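Local coordinates for protein putative ManD family dehydratase (Pantoea ananatis, PDB 3T6C) that catalyses, at a low rate in vitro, the magnesium-dependent dehydration of D-gluconate to 2-dehydro-3-deoxy-D-gluconate, with no significant role suggested in gluconate breakdown in vivo, at residues V46-E50 with G116-L121; G55-L59 with D123-K127; I145-H150 with F371-T377; I315-H321 with V343-H348. All coordinates share one frame; numbering follows the deposited sequence. Where two conformers were deposited one is given.

Interaction 1: V46-E50 with G116-L121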
loop_
_atom_site.group_PDB
_atom_site.type_symbol
_atom_site.label_atom_id
_atom_site.label_comp_id
_atom_site.label_asym_id
_atom_site.label_seq_id
_atom_site.Cartn_x
_atom_site.Cartn_y
_atom_site.Cartn_z
ATOM N N VAL A 46 24.641 32.251 22.341
ATOM C CA VAL A 46 23.686 32.332 23.438
ATOM C C VAL A 46 22.854 33.596 23.201
ATOM O O VAL A 46 23.374 34.594 22.704
ATOM C CB VAL A 46 24.455 32.429 24.788
ATOM C CG1 VAL A 46 23.586 32.987 25.910
ATOM C CG2 VAL A 46 25.060 31.067 25.147
ATOM N N VAL A 47 21.560 33.524 23.492
ATOM C CA VAL A 47 20.690 34.684 23.450
ATOM C C VAL A 47 20.281 35.095 24.864
ATOM O O VAL A 47 19.995 34.245 25.715
ATOM C CB VAL A 47 19.430 34.320 22.655
ATOM C CG1 VAL A 47 18.319 35.346 22.856
ATOM C CG2 VAL A 47 19.803 34.227 21.140
ATOM N N LYS A 48 20.292 36.407 25.121
ATOM C CA LYS A 48 19.728 36.946 26.384
ATOM C C LYS A 48 18.569 37.891 26.060
ATOM O O LYS A 48 18.756 38.862 25.318
ATOM C CB LYS A 48 20.812 37.701 27.202
ATOM C CG LYS A 48 20.270 38.224 28.539
ATOM C CD LYS A 48 21.527 38.557 29.385
ATOM C CE LYS A 48 21.222 38.978 30.774
ATOM N NZ LYS A 48 22.546 39.274 31.481
ATOM N N ILE A 49 17.371 37.612 26.588
ATOM C CA ILE A 49 16.217 38.474 26.410
ATOM C C ILE A 49 15.914 39.205 27.729
ATOM O O ILE A 49 15.651 38.564 28.734
ATOM C CB ILE A 49 14.973 37.676 26.001
ATOM C CG1 ILE A 49 15.196 37.008 24.640
ATOM C CG2 ILE A 49 13.743 38.627 25.987
ATOM C CD1 ILE A 49 13.971 36.242 24.140
ATOM N N GLU A 50 16.005 40.534 27.718
ATOM C CA GLU A 50 15.691 41.347 28.900
ATOM C C GLU A 50 14.248 41.786 28.876
ATOM O O GLU A 50 13.653 41.982 27.816
ATOM C CB GLU A 50 16.602 42.568 29.000
ATOM C CG GLU A 50 18.018 42.137 29.150
ATOM C CD GLU A 50 18.921 43.215 29.669
ATOM O OE1 GLU A 50 18.631 44.419 29.462
ATOM O OE2 GLU A 50 19.917 42.843 30.302
ATOM N N GLY A 116 17.109 30.216 20.139
ATOM C CA GLY A 116 17.697 31.067 21.148
ATOM C C GLY A 116 16.587 31.900 21.792
ATOM O O GLY A 116 16.552 32.069 23.034
ATOM N N ILE A 117 15.676 32.390 20.950
ATOM C CA ILE A 117 14.508 33.143 21.414
ATOM C C ILE A 117 13.590 32.277 22.258
ATOM O O ILE A 117 13.240 32.637 23.373
ATOM C CB ILE A 117 13.707 33.717 20.220
ATOM C CG1 ILE A 117 14.552 34.740 19.434
ATOM C CG2 ILE A 117 12.428 34.369 20.701
ATOM C CD1 ILE A 117 15.316 35.691 20.297
ATOM N N ASP A 118 13.209 31.125 21.712
ATOM C CA ASP A 118 12.233 30.251 22.358
ATOM C C ASP A 118 12.685 29.765 23.751
ATOM O O ASP A 118 11.919 29.809 24.719
ATOM C CB ASP A 118 11.918 29.057 21.457
ATOM C CG ASP A 118 10.861 28.154 22.053
ATOM O OD1 ASP A 118 9.646 28.548 22.027
ATOM O OD2 ASP A 118 11.253 27.062 22.540
ATOM N N MET A 119 13.934 29.303 23.845
ATOM C CA MET A 119 14.447 28.827 25.149
ATOM C C MET A 119 14.418 29.988 26.157
ATOM O O MET A 119 14.070 29.797 27.336
ATOM C CB MET A 119 15.875 28.241 25.021
ATOM C CG MET A 119 15.938 26.964 24.263
ATOM S SD MET A 119 17.579 26.290 24.540
ATOM C CE MET A 119 17.548 24.945 23.346
ATOM N N ALA A 120 14.828 31.193 25.722
ATOM C CA ALA A 120 14.839 32.337 26.643
ATOM C C ALA A 120 13.433 32.678 27.092
ATOM O O ALA A 120 13.225 33.082 28.245
ATOM C CB ALA A 120 15.471 33.534 25.979
ATOM N N LEU A 121 12.449 32.517 26.231
ATOM C CA LEU A 121 11.076 32.787 26.674
ATOM C C LEU A 121 10.570 31.738 27.669
ATOM O O LEU A 121 9.865 32.112 28.629
ATOM C CB LEU A 121 10.117 32.845 25.465
ATOM C CG LEU A 121 10.427 34.009 24.546
ATOM C CD1 LEU A 121 9.565 33.947 23.284
ATOM C CD2 LEU A 121 10.218 35.376 25.247
#
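I49 reaches the helix end-on, its CD1 methyl set down between A120, I117 and L121. The closest of these approaches is I49 CD1 to A120 CB at 3.6 Å; L121 CD2 closes in on the same methyl at 4.0 Å, and the backbone adds I117 O at 3.8 Å from I49 CD1. The torsions explain the reach: CG1 of I49 stands anti to its carbonyl carbon (chi1 -63°), and CD1 continues the extended line (chi2 -178°). I117 behaves differently, since its CA-CB bond leaves the strand behind and, in the conformer given, CG1 and CD1 fold back toward it, bringing CD1 to 4.0 Å from V47 CG1, the two side chains crossing at a slant. V47 itself lies against backbone: its CB is 3.7 Å from G116 O. G116 has no side chain, so the V47 CG2 methyl lies directly on the helix backbone, 3.8 Å from G116 CA, and the CA atoms of V47 and G116 approach to 5.2 Å. The short axes cross at -50°, 7.8 Å apart. All six touching residues are buried. This apolar strand-on-helix layer, one helix lying across an antiparallel three-stranded sheet, is characteristic of the N-terminal capping domain of the enolase superfamily.

Interaction 2: G55-L59 with D123-K127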
loop_
_atom_site.group_PDB
_atom_site.type_symbol
_atom_site.label_atom_id
_atom_site.label_comp_id
_atom_site.label_asym_id
_atom_site.label_seq_id
_atom_site.Cartn_x
_atom_site.Cartn_y
_atom_site.Cartn_z
ATOM N N GLY A 55 16.085 42.621 36.743
ATOM C CA GLY A 55 16.642 41.337 37.074
ATOM C C GLY A 55 16.000 40.105 36.463
ATOM O O GLY A 55 16.538 39.026 36.650
ATOM N N LEU A 56 14.865 40.253 35.772
ATOM C CA LEU A 56 14.164 39.125 35.153
ATOM C C LEU A 56 14.558 39.117 33.679
ATOM O O LEU A 56 14.229 40.047 32.919
ATOM C CB LEU A 56 12.666 39.278 35.283
ATOM C CG LEU A 56 11.801 38.284 34.513
ATOM C CD1 LEU A 56 12.159 36.830 34.793
ATOM C CD2 LEU A 56 10.339 38.490 34.839
ATOM N N TYR A 57 15.301 38.091 33.276
ATOM C CA TYR A 57 15.725 37.961 31.874
ATOM C C TYR A 57 15.739 36.479 31.557
ATOM O O TYR A 57 15.660 35.628 32.447
ATOM C CB TYR A 57 17.101 38.553 31.627
ATOM C CG TYR A 57 18.198 38.060 32.576
ATOM C CD1 TYR A 57 18.847 36.850 32.359
ATOM C CD2 TYR A 57 18.494 38.775 33.719
ATOM C CE1 TYR A 57 19.826 36.387 33.233
ATOM C CE2 TYR A 57 19.487 38.334 34.600
ATOM C CZ TYR A 57 20.131 37.121 34.344
ATOM O OH TYR A 57 21.098 36.670 35.211
ATOM N N GLY A 58 15.655 36.160 30.272
ATOM C CA GLY A 58 15.779 34.768 29.843
ATOM C C GLY A 58 17.064 34.473 29.075
ATOM O O GLY A 58 17.509 35.312 28.297
ATOM N N LEU A 59 17.508 33.227 29.119
ATOM C CA LEU A 59 18.642 32.788 28.330
ATOM C C LEU A 59 18.251 31.614 27.445
ATOM O O LEU A 59 17.474 30.725 27.835
ATOM C CB LEU A 59 19.785 32.330 29.250
ATOM C CG LEU A 59 20.332 33.421 30.194
ATOM C CD1 LEU A 59 21.366 32.749 31.147
ATOM C CD2 LEU A 59 20.957 34.573 29.419
ATOM N N ASP A 123 12.592 30.200 29.744
ATOM C CA ASP A 123 13.349 30.599 30.946
ATOM C C ASP A 123 12.600 31.700 31.700
ATOM O O ASP A 123 12.415 31.614 32.910
ATOM C CB ASP A 123 14.731 31.067 30.504
ATOM C CG ASP A 123 15.710 31.187 31.659
ATOM O OD1 ASP A 123 15.579 30.454 32.678
ATOM O OD2 ASP A 123 16.619 32.036 31.541
ATOM N N ILE A 124 12.139 32.710 30.965
ATOM C CA ILE A 124 11.368 33.799 31.559
ATOM C C ILE A 124 10.060 33.256 32.176
ATOM O O ILE A 124 9.674 33.660 33.257
ATOM C CB ILE A 124 11.042 34.854 30.491
ATOM C CG1 ILE A 124 12.333 35.678 30.225
ATOM C CG2 ILE A 124 9.905 35.780 30.973
ATOM C CD1 ILE A 124 12.328 36.558 28.991
ATOM N N LYS A 125 9.357 32.377 31.466
ATOM C CA LYS A 125 8.098 31.806 31.984
ATOM C C LYS A 125 8.327 31.084 33.301
ATOM O O LYS A 125 7.565 31.259 34.256
ATOM C CB LYS A 125 7.508 30.858 30.938
ATOM C CG LYS A 125 6.124 30.223 31.332
ATOM C CD LYS A 125 4.927 31.213 31.165
ATOM C CE LYS A 125 4.735 31.652 29.705
ATOM N NZ LYS A 125 3.346 32.111 29.499
ATOM N N GLY A 126 9.391 30.299 33.386
ATOM C CA GLY A 126 9.659 29.609 34.660
ATOM C C GLY A 126 10.036 30.613 35.748
ATOM O O GLY A 126 9.612 30.483 36.894
ATOM N N LYS A 127 10.824 31.632 35.419
ATOM C CA LYS A 127 11.158 32.590 36.429
ATOM C C LYS A 127 9.919 33.365 36.906
ATOM O O LYS A 127 9.791 33.639 38.101
ATOM C CB LYS A 127 12.245 33.539 35.936
ATOM C CG LYS A 127 13.623 32.852 35.806
ATOM C CD LYS A 127 14.579 33.742 34.968
ATOM C CE LYS A 127 15.977 33.111 34.968
ATOM N NZ LYS A 127 16.980 33.943 34.177
HETATM O O HOH W 1 16.535 36.416 35.653
#
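Strand 57-59 runs at 134° to the N-to-C direction of helix 123-127, with 7.2 Å between the short axes and G58 CA 4.8 Å from I124 CA. This is the edge strand of the antiparallel sheet in the enolase-type N-terminal domain, laid on its long helix 108-129. G58 has no side chain, and I124 CG1 lies directly against its backbone, 3.4 Å from G58 N. Polar grips lie beside this contact. D123 OD2 accepts the N-H of L59 at 2.8 Å through its anti lone pair, the N-H...O angle being 147°, while D123 OD1 is taken by L406 N. K127, extended beyond CG, slides past L56 in the opposite direction; L56 CD1 presses on K127 CB, tighter than usual van der Waals contact. The ammonium group ends between several partners. It gives a hydrogen bond to Y57 O, a salt bridge to D123 OD2 one helical turn back, its hydrogen bond weak at 3.3 Å, and an off-centre cation-pi contact to the Y57 ring, whose hydroxyl is bonded to D409. One water completes the cluster: it accepts from K127 NZ at 2.9 Å and from Y57 N at 3.2 Å, and donates to G55 O at 2.8 Å.

Interaction 3: I145-H150 with F371-T377; sequences IALYVH and FGIQEYT. With GCO (D-gluconic acid), chain D.
Backbone hydrogen bonds pair segment 145-150 with 371-377 in parallel, L147 bridging to Q374 and Y148 to E375. Q374 N donates to A146 O, Y148 N to Q374 O and Y376 N to Y148 O, at 2.9, 3.1 and 2.9 Å. Beyond the last of these a water carries the ladder on, accepting from H150 N and donating to Y376 O.

Aromatic contacts follow the two faces of the sheet. On the face bearing Y148 and E375, the tyrosine ring lies under the glutamate: E375 CA sits over the ring, 3.7 Å from its centroid and 21° off the normal, and the carboxylate plane is only 18° from the ring plane. I373 CG2 touches the rim of the same ring at Y148 CD2. On the face of L147, its CD1 covers one face of the Y376 ring. Apolar packing at the start of the pairing brings I145 CG2, in the conformer given, to 3.8 Å from F371 CZ, and I373 CD1 to 3.7 Å from A146 CB.

The polar contacts gather on E375. Its CG is anti to the backbone N (chi1 -171°) and the chain runs extended, which carries the carboxylate past the Y148 ring to H150 and the ligand. H150 NE2 donates to E375 OE2 at 2.9 Å, to the anti lone pair and almost within the imidazole plane, while T377 CG2 lies over a face of that imidazole. E375 OE1 is held by R319 and by S349 N, fixing the carboxylate. Its OE2 stands 2.5 Å from O1A of gluconate. This parallel pairing closes the beta/alpha barrel of the enolase superfamily and places E375 in its substrate pocket.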
loop_
_atom_site.group_PDB
_atom_site.type_symbol
_atom_site.label_atom_id
_atom_site.label_comp_id
_atom_site.label_asym_id
_atom_site.label_seq_id
_atom_site.Cartn_x
_atom_site.Cartn_y
_atom_site.Cartn_z
ATOM N N ILE A 145 18.937 11.746 35.402
ATOM C CA ILE A 145 18.932 11.569 33.945
ATOM C C ILE A 145 20.090 10.658 33.539
ATOM O O ILE A 145 21.275 10.990 33.724
ATOM C CB ILE A 145 19.104 12.945 33.250
ATOM C CG1 ILE A 145 17.857 13.815 33.487
ATOM C CG2 ILE A 145 19.453 12.792 31.738
ATOM C CD1 ILE A 145 16.513 13.164 33.175
ATOM N N ALA A 146 19.760 9.500 32.999
ATOM C CA ALA A 146 20.809 8.547 32.582
ATOM C C ALA A 146 21.624 9.060 31.405
ATOM O O ALA A 146 21.078 9.606 30.412
ATOM C CB ALA A 146 20.194 7.185 32.272
ATOM N N LEU A 147 22.943 8.909 31.530
ATOM C CA LEU A 147 23.897 9.472 30.567
ATOM C C LEU A 147 24.579 8.389 29.741
ATOM O O LEU A 147 24.887 7.309 30.255
ATOM C CB LEU A 147 24.966 10.298 31.315
ATOM C CG LEU A 147 24.405 11.363 32.262
ATOM C CD1 LEU A 147 25.624 12.013 32.973
ATOM C CD2 LEU A 147 23.639 12.403 31.476
ATOM N N TYR A 148 24.878 8.669 28.458
ATOM C CA TYR A 148 25.930 7.908 27.808
ATOM C C TYR A 148 27.106 8.795 27.454
ATOM O O TYR A 148 26.935 10.006 27.257
ATOM C CB TYR A 148 25.445 7.172 26.550
ATOM C CG TYR A 148 25.246 8.000 25.251
ATOM C CD1 TYR A 148 26.329 8.223 24.365
ATOM C CD2 TYR A 148 23.998 8.472 24.894
ATOM C CE1 TYR A 148 26.144 8.939 23.171
ATOM C CE2 TYR A 148 23.777 9.138 23.667
ATOM C CZ TYR A 148 24.848 9.395 22.841
ATOM O OH TYR A 148 24.590 10.075 21.673
ATOM N N VAL A 149 28.284 8.188 27.413
ATOM C CA VAL A 149 29.497 8.925 27.215
ATOM C C VAL A 149 30.258 8.317 26.043
ATOM O O VAL A 149 29.963 7.209 25.593
ATOM C CB VAL A 149 30.380 8.910 28.468
ATOM C CG1 VAL A 149 29.778 9.834 29.550
ATOM C CG2 VAL A 149 30.625 7.474 28.972
ATOM N N HIS A 150 31.225 9.068 25.544
ATOM C CA HIS A 150 32.041 8.646 24.382
ATOM C C HIS A 150 33.336 7.968 24.792
ATOM O O HIS A 150 34.112 8.525 25.593
ATOM C CB HIS A 150 32.442 9.888 23.576
ATOM C CG HIS A 150 31.292 10.632 22.948
ATOM N ND1 HIS A 150 31.497 11.740 22.145
ATOM C CD2 HIS A 150 29.949 10.449 23.001
ATOM C CE1 HIS A 150 30.332 12.183 21.705
ATOM N NE2 HIS A 150 29.376 11.437 22.229
ATOM N N PHE A 371 11.507 9.381 27.734
ATOM C CA PHE A 371 12.964 9.597 27.742
ATOM C C PHE A 371 13.737 8.321 27.442
ATOM O O PHE A 371 13.424 7.254 28.013
ATOM C CB PHE A 371 13.379 10.066 29.145
ATOM C CG PHE A 371 14.876 10.129 29.337
ATOM C CD1 PHE A 371 15.670 11.024 28.622
ATOM C CD2 PHE A 371 15.476 9.237 30.225
ATOM C CE1 PHE A 371 17.101 11.030 28.849
ATOM C CE2 PHE A 371 16.861 9.231 30.435
ATOM C CZ PHE A 371 17.647 10.166 29.727
ATOM N N GLY A 372 14.626 8.371 26.425
ATOM C CA GLY A 372 15.568 7.273 26.191
ATOM C C GLY A 372 16.948 7.277 26.837
ATOM O O GLY A 372 17.250 6.491 27.720
ATOM N N ILE A 373 17.739 8.283 26.478
ATOM C CA ILE A 373 19.080 8.394 27.048
ATOM C C ILE A 373 19.536 9.835 26.831
ATOM O O ILE A 373 19.017 10.502 25.921
ATOM C CB ILE A 373 20.049 7.334 26.421
ATOM C CG1 ILE A 373 21.327 7.222 27.253
ATOM C CG2 ILE A 373 20.418 7.726 24.981
ATOM C CD1 ILE A 373 21.050 6.648 28.685
ATOM N N GLN A 374 20.505 10.297 27.642
ATOM C CA GLN A 374 21.085 11.633 27.371
ATOM C C GLN A 374 22.590 11.563 27.128
ATOM O O GLN A 374 23.362 11.289 28.038
ATOM C CB GLN A 374 20.812 12.564 28.556
ATOM C CG GLN A 374 21.205 14.052 28.282
ATOM C CD GLN A 374 20.672 14.535 26.929
ATOM O OE1 GLN A 374 21.454 14.651 25.957
ATOM N NE2 GLN A 374 19.361 14.749 26.827
ATOM N N GLU A 375 22.998 11.840 25.892
ATOM C CA GLU A 375 24.400 12.025 25.553
ATOM C C GLU A 375 25.021 13.070 26.449
ATOM O O GLU A 375 24.368 14.090 26.724
ATOM C CB GLU A 375 24.454 12.544 24.124
ATOM C CG GLU A 375 25.871 12.576 23.553
ATOM C CD GLU A 375 25.883 12.922 22.084
ATOM O OE1 GLU A 375 24.907 13.452 21.556
ATOM O OE2 GLU A 375 26.911 12.660 21.417
ATOM N N TYR A 376 26.270 12.848 26.864
ATOM C CA TYR A 376 26.912 13.822 27.717
ATOM C C TYR A 376 28.387 13.909 27.393
ATOM O O TYR A 376 29.059 12.882 27.263
ATOM C CB TYR A 376 26.746 13.353 29.152
ATOM C CG TYR A 376 27.445 14.255 30.134
ATOM C CD1 TYR A 376 26.919 15.490 30.415
ATOM C CD2 TYR A 376 28.607 13.838 30.766
ATOM C CE1 TYR A 376 27.540 16.316 31.310
ATOM C CE2 TYR A 376 29.250 14.676 31.684
ATOM C CZ TYR A 376 28.695 15.889 31.919
ATOM O OH TYR A 376 29.300 16.743 32.815
ATOM N N THR A 377 28.906 15.135 27.284
ATOM C CA THR A 377 30.369 15.284 27.269
ATOM C C THR A 377 30.724 16.254 28.369
ATOM O O THR A 377 30.026 17.249 28.624
ATOM C CB THR A 377 30.929 15.772 25.905
ATOM O OG1 THR A 377 30.277 16.973 25.561
ATOM C CG2 THR A 377 30.685 14.788 24.795
HETATM C C1 GCO D . 27.239 13.135 18.109
HETATM C C2 GCO D . 27.464 13.872 16.843
HETATM C C3 GCO D . 28.553 14.926 16.903
HETATM C C4 GCO D . 28.518 15.804 15.670
HETATM C C5 GCO D . 28.866 17.225 16.042
HETATM C C6 GCO D . 28.833 18.185 14.865
HETATM O O1A GCO D . 27.530 13.631 19.238
HETATM O O1B GCO D . 26.597 12.036 18.054
HETATM O O2 GCO D . 27.492 12.955 15.780
HETATM O O3 GCO D . 29.744 14.242 17.028
HETATM O O4 GCO D . 29.458 15.288 14.745
HETATM O O5 GCO D . 27.973 17.654 17.001
HETATM O O6 GCO D . 29.119 19.529 15.198
HETATM O O HOH W 2 31.565 11.698 26.713
#

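Interaction 4: I315-H321 with V343-H348; sequences IDYIRCH and VRTAWH. With GCO (D-gluconic acid), chain D.
H321 and H348 both swing CG away from their own backbone N (chi1 -179° and 174°), and the two imidazoles meet rim to rim, planes 69° apart. H321 ND1 and H348 ND1 share a hydrogen bond of 2.7 Å in which either may be donor. It probably helps to fix the rotation of the H348 ring, whose NE2 donates to O5 of gluconate at 2.8 Å; H321 is thus a second-shell support, its own NE2 bonded to T63 O. R319 bends at chi2 and chi3, which returns its guanidinium over the partner segment: NH1 donates to A346 O at 2.9 Å from above the carbonyl plane, and NH2 lies 3.0 Å from gluconate O1B while serving E375 and E272. At the other end Y317 and R344 run side by side, R344 NH2 bonding to Y317 OH at 2.8 Å. Backbone hydrogen bonds of a parallel pairing join these ends, R344 N to D316 O, I318 N to R344 O and A346 N to I318 O, the last 2.8 Å long; H348 N continues to C320 O. The two strands belong to one beta-alpha-beta unit of the barrel. I318 and V343 pack on its helix 328-340, W347 touches that helix and helix 355-367, and strand 294-296 flanks 317-318.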
loop_
_atom_site.group_PDB
_atom_site.type_symbol
_atom_site.label_atom_id
_atom_site.label_comp_id
_atom_site.label_asym_id
_atom_site.label_seq_id
_atom_site.Cartn_x
_atom_site.Cartn_y
_atom_site.Cartn_z
ATOM N N ILE A 315 12.516 4.313 13.398
ATOM C CA ILE A 315 13.577 4.586 14.363
ATOM C C ILE A 315 13.041 4.285 15.746
ATOM O O ILE A 315 11.824 4.163 15.949
ATOM C CB ILE A 315 14.096 6.044 14.327
ATOM C CG1 ILE A 315 12.954 7.028 14.643
ATOM C CG2 ILE A 315 14.644 6.393 12.920
ATOM C CD1 ILE A 315 13.432 8.519 14.669
ATOM N N ASP A 316 13.941 3.999 16.652
ATOM C CA ASP A 316 13.599 3.844 18.063
ATOM C C ASP A 316 13.945 5.006 18.957
ATOM O O ASP A 316 13.435 5.098 20.076
ATOM C CB ASP A 316 14.286 2.576 18.546
ATOM C CG ASP A 316 13.993 1.429 17.613
ATOM O OD1 ASP A 316 14.911 0.988 16.881
ATOM O OD2 ASP A 316 12.785 1.003 17.606
ATOM N N TYR A 317 14.817 5.896 18.448
ATOM C CA TYR A 317 15.278 7.072 19.205
ATOM C C TYR A 317 15.383 8.229 18.275
ATOM O O TYR A 317 16.012 8.131 17.219
ATOM C CB TYR A 317 16.696 6.842 19.819
ATOM C CG TYR A 317 16.698 5.716 20.847
ATOM C CD1 TYR A 317 16.966 4.402 20.454
ATOM C CD2 TYR A 317 16.403 5.962 22.185
ATOM C CE1 TYR A 317 16.925 3.342 21.392
ATOM C CE2 TYR A 317 16.366 4.902 23.134
ATOM C CZ TYR A 317 16.648 3.633 22.716
ATOM O OH TYR A 317 16.612 2.589 23.613
ATOM N N ILE A 318 14.806 9.350 18.683
ATOM C CA ILE A 318 14.899 10.608 17.922
ATOM C C ILE A 318 16.024 11.436 18.563
ATOM O O ILE A 318 16.116 11.607 19.780
ATOM C CB ILE A 318 13.511 11.317 17.889
ATOM C CG1 ILE A 318 13.598 12.588 17.032
ATOM C CG2 ILE A 318 13.059 11.761 19.260
ATOM C CD1 ILE A 318 13.931 12.306 15.556
ATOM N N ARG A 319 16.945 11.842 17.691
ATOM C CA ARG A 319 18.234 12.464 18.040
ATOM C C ARG A 319 18.362 13.973 17.912
ATOM O O ARG A 319 19.494 14.493 17.887
ATOM C CB ARG A 319 19.395 11.769 17.294
ATOM C CG ARG A 319 19.586 10.299 17.696
ATOM C CD ARG A 319 20.507 10.217 18.937
ATOM N NE ARG A 319 21.817 10.832 18.655
ATOM C CZ ARG A 319 22.560 11.502 19.557
ATOM N NH1 ARG A 319 22.112 11.777 20.800
ATOM N NH2 ARG A 319 23.779 11.945 19.216
ATOM N N CYS A 320 17.253 14.670 17.722
ATOM C CA CYS A 320 17.413 16.082 17.319
ATOM C C CYS A 320 18.344 16.871 18.213
ATOM O O CYS A 320 18.376 16.706 19.472
ATOM C CB CYS A 320 16.082 16.794 17.376
ATOM S SG CYS A 320 14.877 16.050 16.204
ATOM N N HIS A 321 19.067 17.790 17.549
ATOM C CA HIS A 321 19.781 18.867 18.251
ATOM C C HIS A 321 18.646 19.865 18.387
ATOM O O HIS A 321 18.166 20.456 17.367
ATOM C CB HIS A 321 20.888 19.351 17.296
ATOM C CG HIS A 321 21.765 20.453 17.834
ATOM N ND1 HIS A 321 22.747 20.227 18.777
ATOM C CD2 HIS A 321 21.868 21.751 17.483
ATOM C CE1 HIS A 321 23.372 21.367 19.031
ATOM N NE2 HIS A 321 22.872 22.301 18.238
ATOM N N VAL A 343 8.318 5.721 20.302
ATOM C CA VAL A 343 9.717 6.085 20.032
ATOM C C VAL A 343 10.258 6.909 21.212
ATOM O O VAL A 343 9.518 7.723 21.771
ATOM C CB VAL A 343 9.742 6.938 18.736
ATOM C CG1 VAL A 343 11.164 7.543 18.517
ATOM C CG2 VAL A 343 9.371 6.034 17.546
ATOM N N ARG A 344 11.524 6.716 21.598
ATOM C CA ARG A 344 12.033 7.464 22.745
ATOM C C ARG A 344 12.992 8.602 22.358
ATOM O O ARG A 344 13.443 8.689 21.224
ATOM C CB ARG A 344 12.731 6.499 23.739
ATOM C CG ARG A 344 11.726 5.457 24.279
ATOM C CD ARG A 344 12.242 4.780 25.557
ATOM N NE ARG A 344 13.351 3.900 25.267
ATOM C CZ ARG A 344 13.988 3.248 26.228
ATOM N NH1 ARG A 344 13.618 3.408 27.497
ATOM N NH2 ARG A 344 15.024 2.450 25.949
ATOM N N THR A 345 13.328 9.445 23.329
ATOM C CA THR A 345 14.171 10.633 23.018
ATOM C C THR A 345 15.644 10.377 23.339
ATOM O O THR A 345 15.975 9.687 24.334
ATOM C CB THR A 345 13.683 11.912 23.766
ATOM O OG1 THR A 345 13.994 11.781 25.167
ATOM C CG2 THR A 345 12.182 12.099 23.596
ATOM N N ALA A 346 16.533 10.816 22.433
ATOM C CA ALA A 346 17.954 10.891 22.764
ATOM C C ALA A 346 18.435 12.200 22.140
ATOM O O ALA A 346 19.223 12.182 21.157
ATOM C CB ALA A 346 18.615 9.647 22.058
ATOM N N TRP A 347 18.279 13.304 22.856
ATOM C CA TRP A 347 18.667 14.593 22.249
ATOM C C TRP A 347 20.171 14.654 22.059
ATOM O O TRP A 347 20.940 14.222 22.916
ATOM C CB TRP A 347 18.212 15.771 23.144
ATOM C CG TRP A 347 16.737 15.730 23.530
ATOM C CD1 TRP A 347 16.232 15.676 24.800
ATOM C CD2 TRP A 347 15.617 15.742 22.658
ATOM N NE1 TRP A 347 14.861 15.670 24.776
ATOM C CE2 TRP A 347 14.449 15.691 23.480
ATOM C CE3 TRP A 347 15.466 15.794 21.257
ATOM C CZ2 TRP A 347 13.164 15.763 22.963
ATOM C CZ3 TRP A 347 14.153 15.805 20.739
ATOM C CH2 TRP A 347 13.035 15.796 21.598
ATOM N N HIS A 348 20.571 15.273 20.939
ATOM C CA HIS A 348 22.021 15.486 20.640
ATOM C C HIS A 348 22.640 16.465 21.635
ATOM O O HIS A 348 22.061 17.540 21.926
ATOM C CB HIS A 348 22.082 15.989 19.203
ATOM C CG HIS A 348 23.454 16.410 18.729
ATOM N ND1 HIS A 348 23.840 17.737 18.715
ATOM C CD2 HIS A 348 24.494 15.710 18.206
ATOM C CE1 HIS A 348 25.070 17.835 18.222
ATOM N NE2 HIS A 348 25.475 16.629 17.872
HETATM C C1 GCO D . 27.239 13.135 18.109
HETATM C C2 GCO D . 27.464 13.872 16.843
HETATM C C3 GCO D . 28.553 14.926 16.903
HETATM C C4 GCO D . 28.518 15.804 15.670
HETATM C C5 GCO D . 28.866 17.225 16.042
HETATM C C6 GCO D . 28.833 18.185 14.865
HETATM O O1A GCO D . 27.530 13.631 19.238
HETATM O O1B GCO D . 26.597 12.036 18.054
HETATM O O2 GCO D . 27.492 12.955 15.780
HETATM O O3 GCO D . 29.744 14.242 17.028
HETATM O O4 GCO D . 29.458 15.288 14.745
HETATM O O5 GCO D . 27.973 17.654 17.001
HETATM O O6 GCO D . 29.119 19.529 15.198
HETATM O O HOH W 3 13.467 3.071 22.356
#

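From the N terminus, strands 44-51 and 57-61 come first, and helix 108-129 later returns to both. Interaction 1 closes a loop from 46-50 to 116-121 and interaction 2 one from 55-59 to 123-127; the two loops cross, share the helix and touch where I49 O meets G58 N, all within the N-terminal domain. The chain then enters the barrel. Interaction 3 joins its first strand, 145-151, to 374-375 over more than 220 residues, and within that span interaction 4 closes a short beta-alpha-beta loop between 315-321 and 343-348. These two meet through the E375-R319 salt bridge and at gluconate, with centres about 11 Å apart, whereas interaction 1 is centred about 25 Å from interaction 3.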